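Local coordinates for endoglucanase (Komagataeibacter sucrofermentans, PDB 6VC5), which probably hydrolyses internal beta-1,4-glucosidic linkages in cellulose and related beta-glucans, as a member of glycosyl hydrolase family 8, at residues A84-I96 with T135-K147. Numbering follows the deposited sequence.
Sequences ADKNNATDGDLLI and TVLLPGAVGFLTK
Leu137, at the end of its strand, meets the start of the helix at Thr90 and, one turn on, Leu94: Leu137 CD2 lies 3.9 Å from Leu94 CD1, tip to tip, while Thr90 CG2 packs against Leu137 CG. Thr90 OG1 donates to Leu138 O at 2.7 Å, and Thr90 N gives a fairly straight bond to Pro139 O (3.0 Å, 165°), so a first-turn N-H of the helix is satisfied by the loop. With chi1 at -61°, OG1 sits beside N and both face successive carbonyls, while CG2, anti to N, goes to Leu137. Gly140 CA passes close to Asn88 O. Beyond it, Ala141 N donates to Asn88 OD1 at 3.0 Å, tilted from the amide plane, while Asn88 ND2 is held by Asp93 OD2 at 2.8 Å. Were Asn88 an alanine, Ala141 N would probably lose this acceptor and Asp93 OD2 its amide donor. The Asn87 amide meets both the N-H and the carbonyl of Val142: OD1 accepts from Val142 N, above the carbonyl plane, and ND2 returns a weak bond to Val142 O. The loop thus ties hairpin strand 134-137 to helix 90-106, with helix 110-126 packing on Leu94 and Leu137 and strand 149-152 touching Leu138 and Phe144.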
ATOM      1  N   ALA A  84     -17.319 -12.603  -6.534  1.00 13.91           N
ATOM      2  CA  ALA A  84     -18.683 -12.094  -6.576  1.00 14.30           C
ATOM      3  C   ALA A  84     -18.783 -10.615  -6.229  1.00 12.93           C
ATOM      4  O   ALA A  84     -19.722  -9.949  -6.682  1.00 15.54           O
ATOM      5  CB  ALA A  84     -19.577 -12.901  -5.629  1.00 14.42           C
ATOM      6  N   ASP A  85     -17.854 -10.091  -5.435  1.00 13.18           N
ATOM      7  CA  ASP A  85     -17.833  -8.677  -5.074  1.00 11.94           C
ATOM      8  C   ASP A  85     -16.880  -7.975  -6.031  1.00 11.72           C
ATOM      9  O   ASP A  85     -15.670  -8.229  -6.004  1.00 13.00           O
ATOM     10  CB  ASP A  85     -17.362  -8.501  -3.626  1.00 12.03           C
ATOM     11  CG  ASP A  85     -17.330  -7.042  -3.182  1.00 13.46           C
ATOM     12  OD1 ASP A  85     -17.748  -6.148  -3.956  1.00 14.08           O
ATOM     13  OD2 ASP A  85     -16.913  -6.791  -2.027  1.00 14.51           O
ATOM     14  N   LYS A  86     -17.419  -7.083  -6.864  1.00  9.69           N
ATOM     15  CA  LYS A  86     -16.598  -6.414  -7.868  1.00  9.93           C
ATOM     16  C   LYS A  86     -15.921  -5.152  -7.350  1.00 10.02           C
ATOM     17  O   LYS A  86     -15.183  -4.512  -8.109  1.00 11.98           O
ATOM     18  CB  LYS A  86     -17.428  -6.080  -9.112  1.00 11.46           C
ATOM     19  CG  LYS A  86     -18.121  -7.288  -9.747  1.00 14.23           C
ATOM     20  CD  LYS A  86     -17.143  -8.389 -10.121  1.00 14.86           C
ATOM     21  CE  LYS A  86     -17.857  -9.491 -10.895  1.00 17.96           C
ATOM     22  NZ  LYS A  86     -16.980 -10.669 -11.155  1.00 19.06           N
ATOM     23  N   ASN A  87     -16.145  -4.773  -6.090  1.00  8.76           N
ATOM     24  CA  ASN A  87     -15.485  -3.593  -5.543  1.00  7.59           C
ATOM     25  C   ASN A  87     -13.966  -3.747  -5.639  1.00  7.74           C
ATOM     26  O   ASN A  87     -13.422  -4.846  -5.490  1.00  8.83           O
ATOM     27  CB  ASN A  87     -15.911  -3.404  -4.083  1.00  9.79           C
ATOM     28  CG  ASN A  87     -15.689  -1.993  -3.582  1.00 11.28           C
ATOM     29  OD1 ASN A  87     -15.542  -1.061  -4.367  1.00 13.85           O
ATOM     30  ND2 ASN A  87     -15.686  -1.825  -2.265  1.00 14.44           N
ATOM     31  N   ASN A  88     -13.282  -2.641  -5.897  1.00  8.07           N
ATOM     32  CA  ASN A  88     -11.832  -2.624  -5.995  1.00  7.20           C
ATOM     33  C   ASN A  88     -11.223  -2.044  -4.725  1.00  9.06           C
ATOM     34  O   ASN A  88     -11.909  -1.452  -3.880  1.00 10.70           O
ATOM     35  CB  ASN A  88     -11.403  -1.787  -7.200  1.00  8.25           C
ATOM     36  CG  ASN A  88     -11.711  -0.325  -7.002  1.00 11.00           C
ATOM     37  OD1 ASN A  88     -12.879   0.055  -6.847  1.00 10.94           O
ATOM     38  ND2 ASN A  88     -10.662   0.507  -6.976  1.00 10.54           N
ATOM     39  N   ALA A  89      -9.917  -2.246  -4.587  1.00  8.56           N
ATOM     40  CA  ALA A  89      -9.115  -1.607  -3.552  1.00  9.05           C
ATOM     41  C   ALA A  89      -8.003  -0.857  -4.265  1.00  9.55           C
ATOM     42  O   ALA A  89      -7.160  -1.468  -4.932  1.00  9.51           O
ATOM     43  CB  ALA A  89      -8.535  -2.623  -2.562  1.00 10.25           C
ATOM     44  N   THR A  90      -7.997   0.466  -4.118  1.00  7.58           N
ATOM     45  CA  THR A  90      -7.109   1.286  -4.930  1.00  7.47           C
ATOM     46  C   THR A  90      -5.633   0.984  -4.670  1.00  8.12           C
ATOM     47  O   THR A  90      -4.809   1.124  -5.581  1.00  8.61           O
ATOM     48  CB  THR A  90      -7.461   2.749  -4.684  1.00  9.50           C
ATOM     49  OG1 THR A  90      -8.821   2.964  -5.084  1.00 12.78           O
ATOM     50  CG2 THR A  90      -6.572   3.683  -5.500  1.00 12.65           C
ATOM     51  N   ASP A  91      -5.271   0.547  -3.459  1.00  8.36           N
ATOM     52  CA  ASP A  91      -3.870   0.219  -3.231  1.00  9.99           C
ATOM     53  C   ASP A  91      -3.456  -1.015  -4.023  1.00 10.95           C
ATOM     54  O   ASP A  91      -2.346  -1.060  -4.559  1.00 11.34           O
ATOM     55  CB  ASP A  91      -3.539   0.126  -1.735  1.00 13.55           C
ATOM     56  CG  ASP A  91      -4.186  -1.056  -1.034  1.00 16.29           C
ATOM     57  OD1 ASP A  91      -5.282  -1.499  -1.435  1.00 15.17           O
ATOM     58  OD2 ASP A  91      -3.591  -1.508  -0.025  1.00 19.14           O
ATOM     59  N   GLY A  92      -4.344  -2.006  -4.136  1.00  9.50           N
ATOM     60  CA  GLY A  92      -4.056  -3.138  -5.004  1.00  9.87           C
ATOM     61  C   GLY A  92      -3.885  -2.728  -6.455  1.00  8.56           C
ATOM     62  O   GLY A  92      -2.929  -3.139  -7.125  1.00  9.03           O
ATOM     63  N   ASP A  93      -4.799  -1.891  -6.956  1.00  8.47           N
ATOM     64  CA  ASP A  93      -4.678  -1.384  -8.323  1.00  8.12           C
ATOM     65  C   ASP A  93      -3.325  -0.703  -8.543  1.00  6.55           C
ATOM     66  O   ASP A  93      -2.637  -0.956  -9.546  1.00  6.16           O
ATOM     67  CB  ASP A  93      -5.817  -0.399  -8.622  1.00  8.90           C
ATOM     68  CG  ASP A  93      -7.219  -0.978  -8.358  1.00 12.84           C
ATOM     69  OD1 ASP A  93      -7.452  -2.183  -8.589  1.00 14.95           O
ATOM     70  OD2 ASP A  93      -8.113  -0.201  -7.945  1.00 13.83           O
ATOM     71  N   LEU A  94      -2.909   0.151  -7.597  1.00  6.47           N
ATOM     72  CA  LEU A  94      -1.674   0.921  -7.762  1.00  6.14           C
ATOM     73  C   LEU A  94      -0.426   0.056  -7.610  1.00  6.88           C
ATOM     74  O   LEU A  94       0.592   0.326  -8.259  1.00  7.02           O
ATOM     75  CB  LEU A  94      -1.643   2.062  -6.741  1.00  6.84           C
ATOM     76  CG  LEU A  94      -2.586   3.218  -7.056  1.00  8.45           C
ATOM     77  CD1 LEU A  94      -2.585   4.199  -5.893  1.00 11.05           C
ATOM     78  CD2 LEU A  94      -2.236   3.928  -8.365  1.00  8.55           C
ATOM     79  N   LEU A  95      -0.479  -0.975  -6.759  1.00  5.74           N
ATOM     80  CA  LEU A  95       0.659  -1.886  -6.611  1.00  5.59           C
ATOM     81  C   LEU A  95       0.864  -2.725  -7.865  1.00  5.85           C
ATOM     82  O   LEU A  95       2.004  -2.905  -8.322  1.00  7.19           O
ATOM     83  CB  LEU A  95       0.440  -2.790  -5.396  1.00  7.29           C
ATOM     84  CG  LEU A  95       0.617  -2.108  -4.040  1.00 10.05           C
ATOM     85  CD1 LEU A  95      -0.088  -2.965  -2.994  1.00 11.45           C
ATOM     86  CD2 LEU A  95       2.088  -1.918  -3.695  1.00 11.98           C
ATOM     87  N   ILE A  96      -0.230  -3.253  -8.428  1.00  5.24           N
ATOM     88  CA  ILE A  96      -0.155  -4.015  -9.670  1.00  4.51           C
ATOM     89  C   ILE A  96       0.401  -3.140 -10.794  1.00  5.43           C
ATOM     90  O   ILE A  96       1.277  -3.561 -11.558  1.00  6.17           O
ATOM     91  CB  ILE A  96      -1.541  -4.601 -10.001  1.00  5.13           C
ATOM     92  CG1 ILE A  96      -1.911  -5.688  -8.986  1.00  6.77           C
ATOM     93  CG2 ILE A  96      -1.564  -5.144 -11.414  1.00  4.78           C
ATOM     94  CD1 ILE A  96      -3.377  -6.137  -9.060  1.00  9.19           C
ATOM     95  N   THR A 135      -8.061  17.399  -4.874  1.00 13.49           N
ATOM     96  CA  THR A 135      -8.424  16.216  -5.639  1.00 13.64           C
ATOM     97  C   THR A 135      -7.931  15.032  -4.825  1.00 14.32           C
ATOM     98  O   THR A 135      -6.734  14.951  -4.525  1.00 16.50           O
ATOM     99  CB  THR A 135      -7.744  16.224  -7.005  1.00 14.67           C
ATOM    100  OG1 THR A 135      -8.191  17.366  -7.748  1.00 17.72           O
ATOM    101  CG2 THR A 135      -8.095  14.959  -7.764  1.00 15.11           C
ATOM    102  N   VAL A 136      -8.847  14.149  -4.433  1.00 11.11           N
ATOM    103  CA  VAL A 136      -8.525  13.054  -3.521  1.00 11.53           C
ATOM    104  C   VAL A 136      -8.528  11.734  -4.274  1.00 11.82           C
ATOM    105  O   VAL A 136      -9.142  11.584  -5.336  1.00 12.32           O
ATOM    106  CB  VAL A 136      -9.455  12.972  -2.287  1.00 12.69           C
ATOM    107  CG1 VAL A 136      -9.505  14.305  -1.555  1.00 15.30           C
ATOM    108  CG2 VAL A 136     -10.840  12.505  -2.699  1.00 13.69           C
ATOM    109  N   LEU A 137      -7.823  10.760  -3.694  1.00 10.90           N
ATOM    110  CA  LEU A 137      -7.784   9.388  -4.183  1.00 11.18           C
ATOM    111  C   LEU A 137      -8.720   8.530  -3.334  1.00 10.17           C
ATOM    112  O   LEU A 137      -8.472   8.331  -2.139  1.00 11.78           O
ATOM    113  CB  LEU A 137      -6.351   8.874  -4.069  1.00 14.02           C
ATOM    114  CG  LEU A 137      -6.071   7.529  -4.726  1.00 15.89           C
ATOM    115  CD1 LEU A 137      -6.092   7.684  -6.241  1.00 17.03           C
ATOM    116  CD2 LEU A 137      -4.722   7.001  -4.247  1.00 18.46           C
ATOM    117  N   LEU A 138      -9.798   8.009  -3.956  1.00  8.99           N
ATOM    118  CA  LEU A 138     -10.766   7.176  -3.249  1.00  8.82           C
ATOM    119  C   LEU A 138     -10.203   5.771  -3.023  1.00  8.62           C
ATOM    120  O   LEU A 138      -9.472   5.248  -3.869  1.00 10.20           O
ATOM    121  CB  LEU A 138     -12.042   7.057  -4.074  1.00 11.59           C
ATOM    122  CG  LEU A 138     -12.735   8.364  -4.427  1.00 13.88           C
ATOM    123  CD1 LEU A 138     -13.903   8.125  -5.378  1.00 17.77           C
ATOM    124  CD2 LEU A 138     -13.199   9.017  -3.130  1.00 15.70           C
ATOM    125  N   PRO A 139     -10.532   5.135  -1.892  1.00  5.96           N
ATOM    126  CA  PRO A 139     -10.010   3.783  -1.621  1.00  8.32           C
ATOM    127  C   PRO A 139     -10.694   2.685  -2.408  1.00  7.98           C
ATOM    128  O   PRO A 139     -10.172   1.564  -2.438  1.00  8.60           O
ATOM    129  CB  PRO A 139     -10.271   3.577  -0.117  1.00  9.88           C
ATOM    130  CG  PRO A 139     -10.825   4.851   0.398  1.00  9.96           C
ATOM    131  CD  PRO A 139     -11.246   5.709  -0.737  1.00  7.01           C
ATOM    132  N   GLY A 140     -11.839   2.963  -3.018  1.00  7.93           N
ATOM    133  CA  GLY A 140     -12.589   1.957  -3.759  1.00  7.44           C
ATOM    134  C   GLY A 140     -13.876   2.572  -4.278  1.00  8.88           C
ATOM    135  O   GLY A 140     -14.273   3.676  -3.890  1.00  9.89           O
ATOM    136  N   ALA A 141     -14.551   1.816  -5.143  1.00  9.43           N
ATOM    137  CA  ALA A 141     -15.742   2.340  -5.807  1.00 10.11           C
ATOM    138  C   ALA A 141     -16.979   2.365  -4.918  1.00 11.03           C
ATOM    139  O   ALA A 141     -17.854   3.219  -5.116  1.00 13.25           O
ATOM    140  CB  ALA A 141     -16.055   1.519  -7.060  1.00 11.97           C
ATOM    141  N   VAL A 142     -17.095   1.453  -3.958  1.00 11.28           N
ATOM    142  CA  VAL A 142     -18.320   1.305  -3.181  1.00 11.33           C
ATOM    143  C   VAL A 142     -17.985   1.365  -1.697  1.00 10.80           C
ATOM    144  O   VAL A 142     -17.050   0.692  -1.241  1.00 12.57           O
ATOM    145  CB  VAL A 142     -19.040  -0.015  -3.525  1.00 13.62           C
ATOM    146  CG1 VAL A 142     -20.229  -0.249  -2.601  1.00 14.90           C
ATOM    147  CG2 VAL A 142     -19.491  -0.005  -4.975  1.00 15.73           C
ATOM    148  N   GLY A 143     -18.742   2.171  -0.955  1.00 10.66           N
ATOM    149  CA  GLY A 143     -18.687   2.176   0.497  1.00 12.29           C
ATOM    150  C   GLY A 143     -17.836   3.259   1.125  1.00 10.23           C
ATOM    151  O   GLY A 143     -17.683   3.263   2.354  1.00 13.21           O
ATOM    152  N   PHE A 144     -17.300   4.191   0.336  1.00  9.37           N
ATOM    153  CA  PHE A 144     -16.413   5.232   0.847  1.00  9.02           C
ATOM    154  C   PHE A 144     -16.860   6.647   0.520  1.00 13.53           C
ATOM    155  O   PHE A 144     -16.267   7.596   1.037  1.00 15.09           O
ATOM    156  CB  PHE A 144     -14.990   5.031   0.313  1.00  8.13           C
ATOM    157  CG  PHE A 144     -14.446   3.670   0.594  1.00  7.66           C
ATOM    158  CD1 PHE A 144     -14.018   3.345   1.869  1.00  8.07           C
ATOM    159  CD2 PHE A 144     -14.381   2.710  -0.401  1.00  9.51           C
ATOM    160  CE1 PHE A 144     -13.506   2.089   2.152  1.00  8.32           C
ATOM    161  CE2 PHE A 144     -13.871   1.454  -0.130  1.00  9.29           C
ATOM    162  CZ  PHE A 144     -13.435   1.147   1.153  1.00  7.72           C
ATOM    163  N   LEU A 145     -17.874   6.828  -0.311  1.00 12.41           N
ATOM    164  CA  LEU A 145     -18.291   8.162  -0.723  1.00 13.82           C
ATOM    165  C   LEU A 145     -19.801   8.264  -0.599  1.00 15.08           C
ATOM    166  O   LEU A 145     -20.531   7.467  -1.199  1.00 17.69           O
ATOM    167  CB  LEU A 145     -17.858   8.446  -2.165  1.00 15.69           C
ATOM    168  CG  LEU A 145     -18.206   9.814  -2.752  1.00 16.20           C
ATOM    169  CD1 LEU A 145     -17.496  10.923  -1.983  1.00 16.30           C
ATOM    170  CD2 LEU A 145     -17.829   9.853  -4.223  1.00 16.64           C
ATOM    171  N   THR A 146     -20.269   9.231   0.178  1.00 14.04           N
ATOM    172  CA  THR A 146     -21.682   9.571   0.233  1.00 16.15           C
ATOM    173  C   THR A 146     -21.846  11.024  -0.197  1.00 17.02           C
ATOM    174  O   THR A 146     -20.877  11.706  -0.528  1.00 17.30           O
ATOM    175  CB  THR A 146     -22.260   9.357   1.639  1.00 17.80           C
ATOM    176  OG1 THR A 146     -21.883  10.447   2.494  1.00 19.44           O
ATOM    177  CG2 THR A 146     -21.783   8.048   2.249  1.00 18.81           C
ATOM    178  N   LYS A 147     -23.086  11.505  -0.183  1.00 18.63           N
ATOM    179  CA  LYS A 147     -23.305  12.913  -0.487  1.00 18.82           C
ATOM    180  C   LYS A 147     -22.760  13.830   0.600  1.00 18.77           C
ATOM    181  O   LYS A 147     -22.576  15.025   0.343  1.00 21.50           O
ATOM    182  CB  LYS A 147     -24.795  13.196  -0.709  1.00 21.74           C
ATOM    183  CG  LYS A 147     -25.665  12.969   0.516  1.00 23.12           C
ATOM    184  CD  LYS A 147     -27.118  13.349   0.228  1.00 25.79           C
ATOM    185  CE  LYS A 147     -27.930  13.487   1.507  1.00 28.96           C
ATOM    186  NZ  LYS A 147     -27.451  14.614   2.364  1.00 30.43           N
TER